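Local coordinates for protein mitogen (Streptococcus dysgalactiae, PDB 2J4X) that probably acts as a superantigen toxin of the staphylococcal and streptococcal family, and carries a bound zinc ion, at residues Lys21-Ile26 with Ile97-Arg102; Pro60-Arg65 with Thr189-Ile194; Ile78-Val83 with Tyr89-Gly94. All coordinates share one frame; numbering follows the deposited sequence.

Interaction 1 of 3, residues Lys21-Ile26 with Ile97-Arg102; sequences KTNMKI and IKTSDR
Asn-23 and Thr-99 carry this small surface contact, their side chains crossing at about a right angle. The methyl CG2 of Thr-99 lies against the amide end of Asn-23, 3.8 Å from its CG; the amide is probably turned over in the model, so which of its two ends faces the methyl is doubtful. On its other branch Thr-99 OG1 sits 3.5 Å from Asn-23 CA. Thr-99 has CG2 anti to its backbone N (OG1 at chi1 -67°), which presents both branches to Asn-23. Asp-73, on strand 71-84, joins the two sides: its OD1 is hydrogen-bonded both to Thr-99 OG1 and to the backbone N of Asn-23. This is the OB-fold sheet, where strand 71-84 pairs with both 24-30 and 87-98, and the contact lies where the chain turns its corner into the first and leaves the second. Asn-23 makes that corner with a left-handed backbone. Beyond Lys-98 the chain folds into a type I turn, closed by Asp-101 N bonding to Lys-98 O at 2.7 Å. Farther out, Lys-98 NZ forms a salt bridge with Glu-70, and Arg-102 NH2 donates to Phe-134 O.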
loop_
_atom_site.group_PDB
_atom_site.type_symbol
_atom_site.label_atom_id
_atom_site.label_comp_id
_atom_site.label_asym_id
_atom_site.label_seq_id
_atom_site.Cartn_x
_atom_site.Cartn_y
_atom_site.Cartn_z
ATOM N N LYS A 21 -2.421 12.113 3.731
ATOM C CA LYS A 21 -2.761 13.527 3.680
ATOM C C LYS A 21 -3.111 13.995 2.284
ATOM O O LYS A 21 -2.742 13.372 1.303
ATOM C CB LYS A 21 -1.589 14.334 4.251
ATOM C CG LYS A 21 -1.019 13.723 5.526
ATOM C CD LYS A 21 -0.016 14.607 6.193
ATOM C CE LYS A 21 -0.707 15.655 7.015
ATOM N NZ LYS A 21 -1.415 15.046 8.175
ATOM N N THR A 22 -3.842 15.093 2.198
ATOM C CA THR A 22 -4.232 15.631 0.904
ATOM C C THR A 22 -3.733 17.067 0.752
ATOM O O THR A 22 -3.393 17.716 1.744
ATOM C CB THR A 22 -5.768 15.601 0.732
ATOM O OG1 THR A 22 -6.377 16.618 1.537
ATOM C CG2 THR A 22 -6.309 14.244 1.165
ATOM N N ASN A 23 -3.669 17.557 -0.489
ATOM C CA ASN A 23 -3.223 18.925 -0.748
ATOM C C ASN A 23 -1.920 19.297 -0.065
ATOM O O ASN A 23 -1.852 20.307 0.635
ATOM C CB ASN A 23 -4.295 19.903 -0.311
ATOM C CG ASN A 23 -5.561 19.712 -1.064
ATOM O OD1 ASN A 23 -5.692 20.184 -2.187
ATOM N ND2 ASN A 23 -6.506 18.989 -0.470
ATOM N N MET A 24 -0.892 18.479 -0.269
ATOM C CA MET A 24 0.420 18.733 0.306
ATOM C C MET A 24 1.306 19.230 -0.828
ATOM O O MET A 24 1.565 18.508 -1.792
ATOM C CB MET A 24 1.002 17.454 0.924
ATOM C CG MET A 24 0.168 16.838 2.047
ATOM S SD MET A 24 0.032 17.857 3.534
ATOM C CE MET A 24 1.652 17.640 4.194
ATOM N N LYS A 25 1.741 20.479 -0.694
ATOM C CA LYS A 25 2.592 21.161 -1.666
ATOM C C LYS A 25 4.044 20.730 -1.494
ATOM O O LYS A 25 4.577 20.800 -0.387
ATOM C CB LYS A 25 2.462 22.676 -1.457
ATOM C CG LYS A 25 3.135 23.547 -2.501
ATOM C CD LYS A 25 2.333 24.815 -2.715
ATOM C CE LYS A 25 0.905 24.451 -3.117
ATOM N NZ LYS A 25 0.099 25.601 -3.617
ATOM N N ILE A 26 4.668 20.271 -2.578
ATOM C CA ILE A 26 6.055 19.834 -2.529
ATOM C C ILE A 26 6.851 21.102 -2.270
ATOM O O ILE A 26 6.884 21.983 -3.128
ATOM C CB ILE A 26 6.504 19.221 -3.879
ATOM C CG1 ILE A 26 5.545 18.098 -4.301
ATOM C CG2 ILE A 26 7.926 18.692 -3.758
ATOM C CD1 ILE A 26 5.834 17.499 -5.676
ATOM N N ILE A 97 -0.019 11.109 -5.552
ATOM C CA ILE A 97 -0.970 11.284 -6.629
ATOM C C ILE A 97 -1.210 12.789 -6.638
ATOM O O ILE A 97 -1.514 13.386 -5.601
ATOM C CB ILE A 97 -2.325 10.586 -6.379
ATOM C CG1 ILE A 97 -2.152 9.067 -6.367
ATOM C CG2 ILE A 97 -3.304 10.963 -7.481
ATOM C CD1 ILE A 97 -3.448 8.305 -6.295
ATOM N N LYS A 98 -1.051 13.427 -7.789
ATOM C CA LYS A 98 -1.299 14.864 -7.830
ATOM C C LYS A 98 -2.713 15.192 -7.338
ATOM O O LYS A 98 -3.687 14.524 -7.699
ATOM C CB LYS A 98 -1.103 15.405 -9.251
ATOM C CG LYS A 98 0.351 15.699 -9.605
ATOM C CD LYS A 98 0.461 16.202 -11.037
ATOM C CE LYS A 98 1.896 16.482 -11.437
ATOM N NZ LYS A 98 2.753 15.283 -11.303
ATOM N N THR A 99 -2.819 16.220 -6.504
ATOM C CA THR A 99 -4.116 16.643 -5.990
ATOM C C THR A 99 -5.109 17.001 -7.123
ATOM O O THR A 99 -6.333 16.954 -6.942
ATOM C CB THR A 99 -3.938 17.822 -5.026
ATOM O OG1 THR A 99 -3.236 17.366 -3.865
ATOM C CG2 THR A 99 -5.273 18.377 -4.600
ATOM N N SER A 100 -4.578 17.350 -8.291
ATOM C CA SER A 100 -5.410 17.677 -9.450
ATOM C C SER A 100 -5.815 16.387 -10.213
ATOM O O SER A 100 -6.674 16.422 -11.099
ATOM C CB SER A 100 -4.647 18.626 -10.370
ATOM N N ASP A 101 -5.182 15.264 -9.839
ATOM C CA ASP A 101 -5.422 13.928 -10.415
ATOM C C ASP A 101 -6.504 13.185 -9.634
ATOM O O ASP A 101 -6.827 12.013 -9.928
ATOM C CB ASP A 101 -4.152 13.060 -10.368
ATOM C CG ASP A 101 -3.219 13.314 -11.530
ATOM O OD1 ASP A 101 -3.716 13.613 -12.637
ATOM O OD2 ASP A 101 -1.990 13.193 -11.339
ATOM N N ARG A 102 -7.060 13.869 -8.640
ATOM C CA ARG A 102 -8.076 13.279 -7.798
ATOM C C ARG A 102 -9.529 13.528 -8.195
ATOM O O ARG A 102 -10.073 14.612 -8.003
ATOM C CB ARG A 102 -7.833 13.706 -6.346
ATOM C CG ARG A 102 -7.390 12.561 -5.445
ATOM C CD ARG A 102 -6.310 11.668 -6.086
ATOM N NE ARG A 102 -6.448 10.256 -5.690
ATOM C CZ ARG A 102 -6.229 9.779 -4.460
ATOM N NH1 ARG A 102 -5.853 10.606 -3.494
ATOM N NH2 ARG A 102 -6.391 8.480 -4.186
#

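Interaction 2 of 3, residues Pro60-Arg65 with Thr189-Ile194; sequences PAQERR and TDNETI
Gln-62 reaches from helix 60-65 across to Asp-190 and Asn-191, a bridge from the OB-fold domain to the beta-grasp domain, in the loop that leads into strand 193-195. Its side chain has by far the largest share of the buried surface. CG leaves on the side away from the carbonyl carbon, and a bend at chi2 (-58°) lays the rest of the chain along the loop. CG packs 3.6 Å from Asp-190 O and 3.7 Å from Asn-191 ND2, with the carbonyl of Thr-189 also close by; CB approaches the same Asn-191 nitrogen. The terminal amide of Gln-62 is probably turned over in the model, which leaves the identity of its polar partners doubtful, but its CD clearly lies beside Asn-191 CB, at 4.0 Å. The two amides do not stack: their planes are turned 75° apart. Asn-191, which has a left-handed backbone, is buried and held from behind, because its OD1 accepts from the backbone N of Leu-96 on strand 87-98, and this fixes ND2 on the side of Gln-62. Asp-190 itself turns its carboxylate away from Gln-62 to form an Asx turn, in which OD1 accepts through its anti lone pair from Glu-192 N at 3.3 Å, bent to 137°.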
loop_
_atom_site.group_PDB
_atom_site.type_symbol
_atom_site.label_atom_id
_atom_site.label_comp_id
_atom_site.label_asym_id
_atom_site.label_seq_id
_atom_site.Cartn_x
_atom_site.Cartn_y
_atom_site.Cartn_z
ATOM N N PRO A 60 13.809 7.961 -10.189
ATOM C CA PRO A 60 14.285 9.096 -10.990
ATOM C C PRO A 60 13.193 9.542 -11.967
ATOM O O PRO A 60 12.976 10.739 -12.184
ATOM C CB PRO A 60 15.508 8.524 -11.703
ATOM C CG PRO A 60 16.037 7.540 -10.700
ATOM C CD PRO A 60 14.774 6.845 -10.243
ATOM N N ALA A 61 12.493 8.558 -12.525
ATOM C CA ALA A 61 11.424 8.807 -13.477
ATOM C C ALA A 61 10.279 9.588 -12.840
ATOM O O ALA A 61 9.810 10.590 -13.391
ATOM C CB ALA A 61 10.917 7.490 -14.040
ATOM N N GLN A 62 9.823 9.133 -11.678
ATOM C CA GLN A 62 8.729 9.802 -10.983
ATOM C C GLN A 62 9.102 11.211 -10.536
ATOM O O GLN A 62 8.260 12.097 -10.534
ATOM C CB GLN A 62 8.304 8.988 -9.764
ATOM C CG GLN A 62 7.480 7.798 -10.086
ATOM C CD GLN A 62 6.250 8.196 -10.824
ATOM O OE1 GLN A 62 5.952 7.659 -11.888
ATOM N NE2 GLN A 62 5.518 9.151 -10.271
ATOM N N GLU A 63 10.359 11.411 -10.147
ATOM C CA GLU A 63 10.803 12.729 -9.700
ATOM C C GLU A 63 10.535 13.765 -10.793
ATOM O O GLU A 63 10.050 14.858 -10.507
ATOM C CB GLU A 63 12.309 12.706 -9.330
ATOM N N ARG A 64 10.840 13.416 -12.043
ATOM C CA ARG A 64 10.627 14.324 -13.169
ATOM C C ARG A 64 9.186 14.792 -13.274
ATOM O O ARG A 64 8.939 15.984 -13.479
ATOM C CB ARG A 64 11.029 13.660 -14.493
ATOM C CG ARG A 64 12.542 13.528 -14.709
ATOM C CD ARG A 64 12.873 12.973 -16.108
ATOM N NE ARG A 64 13.659 11.745 -16.038
ATOM C CZ ARG A 64 14.855 11.655 -15.457
ATOM N NH1 ARG A 64 15.407 12.730 -14.897
ATOM N NH2 ARG A 64 15.495 10.487 -15.422
ATOM N N ARG A 65 8.243 13.860 -13.131
ATOM C CA ARG A 65 6.818 14.168 -13.222
ATOM C C ARG A 65 6.284 15.103 -12.132
ATOM O O ARG A 65 5.221 15.688 -12.298
ATOM C CB ARG A 65 6.009 12.859 -13.254
ATOM C CG ARG A 65 4.657 12.896 -12.514
ATOM C CD ARG A 65 3.735 11.709 -12.844
ATOM N NE ARG A 65 3.157 11.862 -14.178
ATOM C CZ ARG A 65 2.261 12.795 -14.509
ATOM N NH1 ARG A 65 1.829 13.655 -13.590
ATOM N NH2 ARG A 65 1.813 12.888 -15.765
ATOM N N THR A 189 8.434 2.955 -4.803
ATOM C CA THR A 189 8.977 4.208 -5.307
ATOM C C THR A 189 8.425 4.636 -6.684
ATOM O O THR A 189 8.582 5.795 -7.083
ATOM C CB THR A 189 10.535 4.159 -5.336
ATOM O OG1 THR A 189 10.969 3.022 -6.093
ATOM C CG2 THR A 189 11.097 4.052 -3.918
ATOM N N ASP A 190 7.757 3.732 -7.405
ATOM C CA ASP A 190 7.213 4.089 -8.720
ATOM C C ASP A 190 5.809 4.687 -8.752
ATOM O O ASP A 190 5.300 4.996 -9.825
ATOM C CB ASP A 190 7.266 2.895 -9.684
ATOM C CG ASP A 190 6.761 1.618 -9.069
ATOM O OD1 ASP A 190 5.596 1.598 -8.599
ATOM O OD2 ASP A 190 7.543 0.634 -9.065
ATOM N N ASN A 191 5.190 4.864 -7.590
ATOM C CA ASN A 191 3.857 5.446 -7.514
ATOM C C ASN A 191 2.882 4.797 -8.441
ATOM O O ASN A 191 2.080 5.488 -9.047
ATOM C CB ASN A 191 3.881 6.928 -7.847
ATOM C CG ASN A 191 4.452 7.750 -6.747
ATOM O OD1 ASN A 191 4.003 7.653 -5.614
ATOM N ND2 ASN A 191 5.454 8.579 -7.064
ATOM N N GLU A 192 2.940 3.482 -8.574
ATOM C CA GLU A 192 2.000 2.793 -9.446
ATOM C C GLU A 192 0.621 3.136 -8.890
ATOM O O GLU A 192 0.444 3.138 -7.675
ATOM C CB GLU A 192 2.238 1.283 -9.370
ATOM C CG GLU A 192 1.806 0.524 -10.610
ATOM C CD GLU A 192 1.736 -0.996 -10.420
ATOM O OE1 GLU A 192 2.543 -1.549 -9.620
ATOM O OE2 GLU A 192 0.878 -1.638 -11.095
ATOM N N THR A 193 -0.330 3.472 -9.761
ATOM C CA THR A 193 -1.713 3.795 -9.354
ATOM C C THR A 193 -2.737 2.824 -9.993
ATOM O O THR A 193 -2.561 2.366 -11.122
ATOM C CB THR A 193 -2.107 5.243 -9.738
ATOM O OG1 THR A 193 -1.820 5.455 -11.123
ATOM C CG2 THR A 193 -1.332 6.256 -8.918
ATOM N N ILE A 194 -3.802 2.508 -9.267
ATOM C CA ILE A 194 -4.811 1.586 -9.762
ATOM C C ILE A 194 -6.069 2.371 -10.086
ATOM O O ILE A 194 -6.441 3.267 -9.349
ATOM C CB ILE A 194 -5.142 0.508 -8.675
ATOM C CG1 ILE A 194 -3.856 -0.190 -8.229
ATOM C CG2 ILE A 194 -6.132 -0.545 -9.219
ATOM C CD1 ILE A 194 -3.186 -1.035 -9.303
#

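Interaction 3 of 3, residues Ile78-Val83 with Tyr89-Gly94; sequences IKSYSV and YNYVDG
Lys-79 and Tyr-91 meet across the beta hairpin of strands 71-84 and 87-98 in the OB-fold domain, at a step that fits a classic beta bulge: Lys-79 and Ser-80 together lie opposite Tyr-91, and Lys-79 has a near-helical backbone. Its N donates to Tyr-91 O at 2.7 Å. Followed outward, the lysine side chain first has CB over that same carbonyl, 3.7 Å from Tyr-91 O. CG stays close to it, then CD passes onto Asp-93, 3.3 Å from OD2. A bend at chi3 (56°) keeps CE beside this carboxylate, 3.6 Å from OD2. The tip, NZ, closes a salt bridge at 3.0 Å to Asp-93 OD2, which it meets on the syn side but 28° out of the carboxylate plane. Asn-57 ND2, on strand 53-57, donates to the same oxygen, so two bonds grip OD2 and anchor the end of the lysine.

Toward the hairpin's turn the pairing becomes regular: Tyr-81 faces Asn-90 as a non-hydrogen-bonded pair, and Ser-82 faces Tyr-89 as a hydrogen-bonded one. Next to the bulge, Ile-78 CG1 packs 4.0 Å from Val-92 CG1. The Tyr-91 ring runs edge-on past the other strand, its CD1 lying 3.4 Å from Ser-80 O, the carbonyl that also receives the nearly straight bond (174°) from Tyr-91 N.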
loop_
_atom_site.group_PDB
_atom_site.type_symbol
_atom_site.label_atom_id
_atom_site.label_comp_id
_atom_site.label_asym_id
_atom_site.label_seq_id
_atom_site.Cartn_x
_atom_site.Cartn_y
_atom_site.Cartn_z
ATOM N N ILE A 78 5.210 4.626 6.496
ATOM C CA ILE A 78 6.420 5.289 7.002
ATOM C C ILE A 78 7.528 4.236 7.188
ATOM O O ILE A 78 7.288 3.193 7.783
ATOM C CB ILE A 78 6.118 6.014 8.357
ATOM C CG1 ILE A 78 5.097 7.141 8.120
ATOM C CG2 ILE A 78 7.404 6.550 8.970
ATOM C CD1 ILE A 78 4.691 7.889 9.352
ATOM N N LYS A 79 8.722 4.495 6.650
ATOM C CA LYS A 79 9.865 3.570 6.743
ATOM C C LYS A 79 10.659 3.812 8.011
ATOM O O LYS A 79 11.183 2.882 8.621
ATOM C CB LYS A 79 10.826 3.769 5.569
ATOM C CG LYS A 79 10.285 3.419 4.226
ATOM C CD LYS A 79 10.941 4.274 3.152
ATOM C CE LYS A 79 12.462 4.174 3.147
ATOM N NZ LYS A 79 13.053 4.882 1.954
ATOM N N SER A 80 10.771 5.088 8.368
ATOM C CA SER A 80 11.498 5.504 9.545
ATOM C C SER A 80 11.237 6.968 9.873
ATOM O O SER A 80 10.634 7.700 9.089
ATOM C CB SER A 80 12.999 5.266 9.345
ATOM O OG SER A 80 13.450 5.775 8.104
ATOM N N TYR A 81 11.679 7.363 11.062
ATOM C CA TYR A 81 11.535 8.715 11.560
ATOM C C TYR A 81 12.916 9.148 11.992
ATOM O O TYR A 81 13.786 8.314 12.225
ATOM C CB TYR A 81 10.652 8.760 12.811
ATOM C CG TYR A 81 9.274 8.147 12.696
ATOM C CD1 TYR A 81 9.103 6.760 12.606
ATOM C CD2 TYR A 81 8.135 8.953 12.742
ATOM C CE1 TYR A 81 7.824 6.192 12.575
ATOM C CE2 TYR A 81 6.859 8.401 12.714
ATOM C CZ TYR A 81 6.704 7.024 12.635
ATOM O OH TYR A 81 5.430 6.485 12.651
ATOM N N SER A 82 13.107 10.456 12.113
ATOM C CA SER A 82 14.364 11.026 12.588
ATOM C C SER A 82 14.114 12.469 12.971
ATOM O O SER A 82 13.525 13.226 12.206
ATOM C CB SER A 82 15.461 10.935 11.527
ATOM O OG SER A 82 15.034 11.445 10.287
ATOM N N VAL A 83 14.513 12.844 14.178
ATOM C CA VAL A 83 14.332 14.216 14.604
ATOM C C VAL A 83 15.567 15.021 14.192
ATOM O O VAL A 83 16.706 14.561 14.307
ATOM C CB VAL A 83 14.084 14.287 16.113
ATOM C CG1 VAL A 83 14.012 15.733 16.573
ATOM C CG2 VAL A 83 12.773 13.569 16.433
ATOM N N TYR A 89 11.094 14.133 11.046
ATOM C CA TYR A 89 11.030 13.741 9.645
ATOM C C TYR A 89 10.345 12.382 9.543
ATOM O O TYR A 89 10.561 11.508 10.394
ATOM C CB TYR A 89 12.432 13.629 9.055
ATOM C CG TYR A 89 12.952 14.926 8.526
ATOM C CD1 TYR A 89 12.984 16.069 9.336
ATOM C CD2 TYR A 89 13.379 15.034 7.201
ATOM C CE1 TYR A 89 13.429 17.293 8.836
ATOM C CE2 TYR A 89 13.824 16.254 6.688
ATOM C CZ TYR A 89 13.844 17.374 7.512
ATOM O OH TYR A 89 14.274 18.573 7.010
ATOM N N ASN A 90 9.505 12.213 8.524
ATOM C CA ASN A 90 8.814 10.948 8.297
ATOM C C ASN A 90 9.229 10.531 6.899
ATOM O O ASN A 90 8.935 11.241 5.929
ATOM C CB ASN A 90 7.297 11.126 8.324
ATOM C CG ASN A 90 6.772 11.618 9.666
ATOM O OD1 ASN A 90 5.579 11.512 9.945
ATOM N ND2 ASN A 90 7.648 12.165 10.494
ATOM N N TYR A 91 9.918 9.399 6.785
ATOM C CA TYR A 91 10.357 8.924 5.480
ATOM C C TYR A 91 9.422 7.867 4.911
ATOM O O TYR A 91 8.967 6.987 5.632
ATOM C CB TYR A 91 11.764 8.362 5.571
ATOM C CG TYR A 91 12.758 9.361 6.095
ATOM C CD1 TYR A 91 12.955 9.512 7.465
ATOM C CD2 TYR A 91 13.473 10.184 5.229
ATOM C CE1 TYR A 91 13.839 10.463 7.967
ATOM C CE2 TYR A 91 14.358 11.139 5.718
ATOM C CZ TYR A 91 14.536 11.275 7.088
ATOM O OH TYR A 91 15.389 12.233 7.593
ATOM N N VAL A 92 9.122 7.969 3.616
ATOM C CA VAL A 92 8.241 7.016 2.951
ATOM C C VAL A 92 8.674 6.886 1.494
ATOM O O VAL A 92 9.470 7.678 1.014
ATOM C CB VAL A 92 6.772 7.485 2.982
ATOM C CG1 VAL A 92 6.378 7.900 4.382
ATOM C CG2 VAL A 92 6.571 8.629 1.995
ATOM N N ASP A 93 8.157 5.870 0.810
ATOM C CA ASP A 93 8.443 5.617 -0.612
ATOM C C ASP A 93 7.166 5.929 -1.365
ATOM O O ASP A 93 6.100 5.470 -0.963
ATOM C CB ASP A 93 8.752 4.137 -0.881
ATOM C CG ASP A 93 10.118 3.700 -0.370
ATOM O OD1 ASP A 93 10.296 2.464 -0.203
ATOM O OD2 ASP A 93 11.008 4.570 -0.155
ATOM N N GLY A 94 7.264 6.682 -2.457
ATOM C CA GLY A 94 6.072 7.006 -3.227
ATOM C C GLY A 94 4.836 7.449 -2.451
ATOM O O GLY A 94 4.941 8.264 -1.542
#

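In the fold
Along the chain, interaction 3 is nested inside the loops closed by both of the others, while the segments of interactions 1 and 2 alternate. Interactions 1 and 3, their centres about 18 Å apart, both sit on the OB-fold sheet and use strand 87-98, beside strand 71-84, interaction 1 at the end of strand 87-98. Interaction 2, its centre about 14 Å from that of interaction 1 and about 18 Å from that of interaction 3, carries the OB-fold domain over to the beta-grasp domain. It touches both: Lys-98 NZ reaches Arg-65 O, and Thr-189 CG2 packs on Asp-93. Strand 87-98 thus runs past the domain junction, and all three contacts lie away from the zinc site.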